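Local coordinates for protein D-alanyl-D-alanine carboxypeptidase (Vibrio cholerae, PDB 5TR7) that probably removes the terminal D-alanine from peptidoglycan precursor peptides, as a penicillin-binding serine carboxypeptidase of the peptidase S11 family, at residues I54-W67 with V79-N91. Numbering follows the deposited sequence.
Sequences ISLNDDVVISKNAW and VEVGTTVKVSDLN
A small two-stranded antiparallel sheet, strand 59-61 against strand 84-86, lies at the edge of the helical part of this penicillin-binding fold, and the second strand runs straight into helix 87-95. Val60 and Val85 form the hydrogen-bonded pair: Val60 N to Val85 O is 2.7 Å, and Val85 N returns to Val60 O at 3.0 Å. Beyond the strands two more backbone bonds follow, Ile62 N to Thr83 O and Gly82 N to Ile62 O, the latter beside the type II turn Glu80-Thr83. Within that turn Glu80 O takes two donors, Thr83 N and Thr83 OG1, with Thr83 OG1 meeting Glu80 O in the carbonyl plane at 2.7 Å.

At the other end the sheet hands over to the helix. Asp58 O receives Val87 N nearly head-on (C=O...N angle 164°), whereas Leu56 O takes Ser88 N on a lone pair, so the preceding type I turn Ser55-Asp58 supplies acceptors to the first turn of the helix. Lys86, the N-cap residue, bends at chi3 (56°) and runs alongside Asn57; its NZ reaches Asn57 OD1 at 3.0 Å from above the amide plane.

Val60 and Val85 point to the same face of the sheet, where apolar side chains gather. Val60 CG2 meets Val87 CG2 at 3.6 Å, CB of Val60 packs on Leu90 CD1, and Ile62 CD1 lies 3.8 Å from Val85 CG2. Farther along, Val81 CG2 approaches CG of the poorly ordered Trp67 ring obliquely, at 3.3 Å, while Val79 O lies at the ring edge.

Helix 100-111 backs this layer, with Met106 against Ile54 and Leu90, and His109 touching Val60 and bonding Asp58 OD2. Ile54 and Leu56 also reach Val49 of helix 37-50, and Tyr178 of strand 175-178 packs on Val79 and Val85.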
loop_
_atom_site.group_PDB
_atom_site.type_symbol
_atom_site.label_atom_id
_atom_site.label_comp_id
_atom_site.label_asym_id
_atom_site.label_seq_id
_atom_site.Cartn_x
_atom_site.Cartn_y
_atom_site.Cartn_z
ATOM N N ILE A 54 -4.784 0.585 -20.145
ATOM C CA ILE A 54 -5.285 -0.771 -19.899
ATOM C C ILE A 54 -6.741 -0.624 -19.462
ATOM O O ILE A 54 -7.125 0.427 -18.993
ATOM C CB ILE A 54 -4.495 -1.513 -18.781
ATOM C CG1 ILE A 54 -4.554 -0.737 -17.458
ATOM C CG2 ILE A 54 -3.064 -1.750 -19.229
ATOM C CD1 ILE A 54 -3.923 -1.454 -16.285
ATOM N N SER A 55 -7.543 -1.664 -19.627
ATOM C CA SER A 55 -8.927 -1.684 -19.153
ATOM C C SER A 55 -9.060 -2.732 -18.011
ATOM O O SER A 55 -8.432 -3.765 -18.016
ATOM C CB SER A 55 -9.863 -2.138 -20.247
ATOM O OG SER A 55 -11.170 -2.471 -19.714
ATOM N N LEU A 56 -9.978 -2.466 -17.113
ATOM C CA LEU A 56 -10.319 -3.347 -16.036
ATOM C C LEU A 56 -10.874 -4.706 -16.563
ATOM O O LEU A 56 -10.788 -5.708 -15.884
ATOM C CB LEU A 56 -11.355 -2.657 -15.161
ATOM C CG LEU A 56 -10.924 -1.400 -14.451
ATOM C CD1 LEU A 56 -12.053 -0.835 -13.658
ATOM C CD2 LEU A 56 -9.746 -1.694 -13.514
ATOM N N ASN A 57 -11.373 -4.717 -17.798
ATOM C CA ASN A 57 -11.931 -5.914 -18.447
ATOM C C ASN A 57 -10.896 -6.717 -19.265
ATOM O O ASN A 57 -11.242 -7.773 -19.791
ATOM C CB ASN A 57 -13.129 -5.558 -19.349
ATOM C CG ASN A 57 -14.345 -5.046 -18.563
ATOM O OD1 ASN A 57 -14.612 -5.483 -17.464
ATOM N ND2 ASN A 57 -15.124 -4.129 -19.166
ATOM N N ASP A 58 -9.638 -6.269 -19.366
ATOM C CA ASP A 58 -8.632 -7.070 -20.092
ATOM C C ASP A 58 -8.336 -8.350 -19.383
ATOM O O ASP A 58 -8.365 -8.416 -18.142
ATOM C CB ASP A 58 -7.236 -6.392 -20.143
ATOM C CG ASP A 58 -7.231 -5.082 -20.842
ATOM O OD1 ASP A 58 -8.067 -4.907 -21.754
ATOM O OD2 ASP A 58 -6.383 -4.225 -20.473
ATOM N N ASP A 59 -8.013 -9.351 -20.183
ATOM C CA ASP A 59 -7.619 -10.645 -19.733
ATOM C C ASP A 59 -6.101 -10.589 -19.668
ATOM O O ASP A 59 -5.436 -10.310 -20.635
ATOM C CB ASP A 59 -8.063 -11.688 -20.753
ATOM C CG ASP A 59 -9.549 -11.744 -20.899
ATOM O OD1 ASP A 59 -10.274 -11.894 -19.912
ATOM O OD2 ASP A 59 -10.008 -11.647 -22.014
ATOM N N VAL A 60 -5.546 -10.866 -18.523
ATOM C CA VAL A 60 -4.131 -10.812 -18.387
ATOM C C VAL A 60 -3.532 -12.179 -18.367
ATOM O O VAL A 60 -3.965 -13.030 -17.603
ATOM C CB VAL A 60 -3.740 -10.125 -17.049
ATOM C CG1 VAL A 60 -2.227 -9.954 -16.988
ATOM C CG2 VAL A 60 -4.410 -8.764 -16.927
ATOM N N VAL A 61 -2.486 -12.354 -19.155
ATOM C CA VAL A 61 -1.722 -13.588 -19.205
ATOM C C VAL A 61 -0.923 -13.737 -17.904
ATOM O O VAL A 61 -0.309 -12.786 -17.405
ATOM C CB VAL A 61 -0.660 -13.531 -20.297
ATOM C CG1 VAL A 61 0.146 -14.825 -20.327
ATOM C CG2 VAL A 61 -1.300 -13.293 -21.653
ATOM N N ILE A 62 -0.931 -14.936 -17.349
ATOM C CA ILE A 62 -0.183 -15.210 -16.172
ATOM C C ILE A 62 1.049 -15.954 -16.646
ATOM O O ILE A 62 0.936 -17.048 -17.146
ATOM C CB ILE A 62 -0.991 -16.071 -15.205
ATOM C CG1 ILE A 62 -2.338 -15.428 -14.913
ATOM C CG2 ILE A 62 -0.160 -16.362 -13.981
ATOM C CD1 ILE A 62 -2.264 -13.988 -14.396
ATOM N N SER A 63 2.219 -15.350 -16.494
ATOM C CA SER A 63 3.490 -15.970 -16.974
ATOM C C SER A 63 4.128 -16.812 -15.871
ATOM O O SER A 63 3.636 -16.854 -14.713
ATOM C CB SER A 63 4.505 -14.903 -17.320
ATOM O OG SER A 63 5.037 -14.331 -16.111
ATOM N N LYS A 64 5.255 -17.420 -16.247
ATOM C CA LYS A 64 6.135 -18.194 -15.376
ATOM C C LYS A 64 6.551 -17.375 -14.153
ATOM O O LYS A 64 6.752 -17.915 -13.084
ATOM C CB LYS A 64 7.481 -18.490 -16.074
ATOM C CG LYS A 64 7.510 -19.539 -17.178
ATOM C CD LYS A 64 8.969 -19.769 -17.639
ATOM C CE LYS A 64 9.177 -21.047 -18.451
ATOM N NZ LYS A 64 10.633 -21.258 -18.683
ATOM N N ASN A 65 6.722 -16.074 -14.339
ATOM C CA ASN A 65 7.187 -15.200 -13.279
ATOM C C ASN A 65 6.132 -14.861 -12.262
ATOM O O ASN A 65 6.461 -14.556 -11.150
ATOM C CB ASN A 65 7.710 -13.930 -13.860
ATOM C CG ASN A 65 8.840 -14.163 -14.788
ATOM O OD1 ASN A 65 9.643 -15.091 -14.621
ATOM N ND2 ASN A 65 8.907 -13.348 -15.780
ATOM N N ALA A 66 4.873 -14.904 -12.660
ATOM C CA ALA A 66 3.773 -14.698 -11.761
ATOM C C ALA A 66 3.327 -16.040 -11.044
ATOM O O ALA A 66 2.437 -16.043 -10.212
ATOM C CB ALA A 66 2.634 -14.082 -12.569
ATOM N N TRP A 67 3.925 -17.162 -11.418
ATOM C CA TRP A 67 3.583 -18.464 -10.873
ATOM C C TRP A 67 3.696 -18.477 -9.343
ATOM O O TRP A 67 4.727 -18.061 -8.752
ATOM C CB TRP A 67 4.540 -19.501 -11.488
ATOM C CG TRP A 67 4.326 -20.986 -11.421
ATOM C CD1 TRP A 67 5.270 -21.954 -11.741
ATOM C CD2 TRP A 67 3.159 -21.702 -10.985
ATOM N NE1 TRP A 67 4.735 -23.208 -11.574
ATOM C CE2 TRP A 67 3.439 -23.092 -11.136
ATOM C CE3 TRP A 67 1.875 -21.313 -10.559
ATOM C CZ2 TRP A 67 2.500 -24.096 -10.795
ATOM C CZ3 TRP A 67 0.926 -22.317 -10.237
ATOM C CH2 TRP A 67 1.251 -23.690 -10.362
ATOM N N VAL A 79 -2.619 -17.442 -8.419
ATOM C CA VAL A 79 -2.769 -17.374 -9.836
ATOM C C VAL A 79 -1.948 -18.466 -10.526
ATOM O O VAL A 79 -0.841 -18.786 -10.082
ATOM C CB VAL A 79 -2.436 -15.896 -10.159
ATOM C CG1 VAL A 79 -1.538 -15.672 -11.328
ATOM C CG2 VAL A 79 -3.727 -15.088 -10.145
ATOM N N GLU A 80 -2.507 -19.044 -11.584
ATOM C CA GLU A 80 -1.830 -20.112 -12.370
ATOM C C GLU A 80 -1.310 -19.777 -13.767
ATOM O O GLU A 80 -2.013 -19.220 -14.588
ATOM C CB GLU A 80 -2.732 -21.310 -12.532
ATOM C CG GLU A 80 -3.122 -21.958 -11.196
ATOM C CD GLU A 80 -3.654 -23.366 -11.358
ATOM O OE1 GLU A 80 -2.944 -24.122 -12.050
ATOM O OE2 GLU A 80 -4.728 -23.706 -10.786
ATOM N N VAL A 81 -0.100 -20.237 -14.044
ATOM C CA VAL A 81 0.543 -19.990 -15.346
ATOM C C VAL A 81 -0.313 -20.540 -16.474
ATOM O O VAL A 81 -0.983 -21.538 -16.326
ATOM C CB VAL A 81 1.941 -20.638 -15.407
ATOM C CG1 VAL A 81 2.697 -20.277 -16.692
ATOM C CG2 VAL A 81 2.731 -20.188 -14.209
ATOM N N GLY A 82 -0.305 -19.850 -17.602
ATOM C CA GLY A 82 -1.084 -20.245 -18.772
ATOM C C GLY A 82 -2.574 -19.956 -18.738
ATOM O O GLY A 82 -3.287 -20.308 -19.662
ATOM N N THR A 83 -3.067 -19.378 -17.657
ATOM C CA THR A 83 -4.457 -18.989 -17.599
ATOM C C THR A 83 -4.465 -17.477 -17.771
ATOM O O THR A 83 -3.408 -16.848 -17.989
ATOM C CB THR A 83 -5.082 -19.241 -16.231
ATOM O OG1 THR A 83 -4.463 -18.354 -15.247
ATOM C CG2 THR A 83 -5.034 -20.778 -15.859
ATOM N N THR A 84 -5.672 -16.924 -17.826
ATOM C CA THR A 84 -5.810 -15.513 -17.836
ATOM C C THR A 84 -6.674 -15.115 -16.652
ATOM O O THR A 84 -7.568 -15.891 -16.219
ATOM C CB THR A 84 -6.436 -14.968 -19.101
ATOM O OG1 THR A 84 -7.830 -15.368 -19.216
ATOM C CG2 THR A 84 -5.590 -15.367 -20.325
ATOM N N VAL A 85 -6.456 -13.892 -16.194
ATOM C CA VAL A 85 -7.204 -13.307 -15.091
ATOM C C VAL A 85 -7.524 -11.863 -15.515
ATOM O O VAL A 85 -6.721 -11.208 -16.157
ATOM C CB VAL A 85 -6.366 -13.248 -13.793
ATOM C CG1 VAL A 85 -7.181 -12.663 -12.656
ATOM C CG2 VAL A 85 -5.838 -14.623 -13.413
ATOM N N LYS A 86 -8.687 -11.371 -15.121
ATOM C CA LYS A 86 -9.054 -9.998 -15.398
ATOM C C LYS A 86 -8.256 -8.994 -14.567
ATOM O O LYS A 86 -7.847 -9.284 -13.453
ATOM C CB LYS A 86 -10.531 -9.807 -15.179
ATOM C CG LYS A 86 -11.247 -10.669 -16.232
ATOM C CD LYS A 86 -12.697 -10.387 -16.412
ATOM C CE LYS A 86 -12.957 -8.901 -16.755
ATOM N NZ LYS A 86 -14.335 -8.447 -17.173
ATOM N N VAL A 87 -8.008 -7.823 -15.154
ATOM C CA VAL A 87 -7.297 -6.710 -14.498
ATOM C C VAL A 87 -7.956 -6.335 -13.178
ATOM O O VAL A 87 -7.275 -6.246 -12.200
ATOM C CB VAL A 87 -7.210 -5.460 -15.397
ATOM C CG1 VAL A 87 -6.849 -4.211 -14.616
ATOM C CG2 VAL A 87 -6.201 -5.686 -16.496
ATOM N N SER A 88 -9.266 -6.174 -13.135
ATOM C CA SER A 88 -9.898 -5.841 -11.848
ATOM C C SER A 88 -9.647 -6.853 -10.755
ATOM O O SER A 88 -9.430 -6.491 -9.641
ATOM C CB SER A 88 -11.395 -5.583 -11.976
ATOM O OG SER A 88 -12.043 -6.730 -12.378
ATOM N N ASP A 89 -9.558 -8.119 -11.109
ATOM C CA ASP A 89 -9.360 -9.190 -10.188
ATOM C C ASP A 89 -7.910 -9.192 -9.710
ATOM O O ASP A 89 -7.651 -9.338 -8.505
ATOM C CB ASP A 89 -9.764 -10.505 -10.817
ATOM C CG ASP A 89 -11.235 -10.634 -11.016
ATOM O OD1 ASP A 89 -11.963 -10.339 -10.031
ATOM O OD2 ASP A 89 -11.663 -11.130 -12.105
ATOM N N LEU A 90 -6.959 -9.031 -10.620
ATOM C CA LEU A 90 -5.575 -8.954 -10.190
ATOM C C LEU A 90 -5.344 -7.762 -9.224
ATOM O O LEU A 90 -4.567 -7.845 -8.250
ATOM C CB LEU A 90 -4.630 -8.831 -11.401
ATOM C CG LEU A 90 -4.413 -10.130 -12.200
ATOM C CD1 LEU A 90 -3.550 -9.820 -13.442
ATOM C CD2 LEU A 90 -3.763 -11.255 -11.387
ATOM N N ASN A 91 -5.970 -6.631 -9.562
ATOM C CA ASN A 91 -5.908 -5.433 -8.727
ATOM C C ASN A 91 -6.320 -5.663 -7.302
ATOM O O ASN A 91 -5.656 -5.246 -6.387
ATOM C CB ASN A 91 -6.816 -4.407 -9.324
ATOM C CG ASN A 91 -6.084 -3.359 -9.926
ATOM O OD1 ASN A 91 -5.844 -3.331 -11.134
ATOM N ND2 ASN A 91 -5.614 -2.487 -9.072
#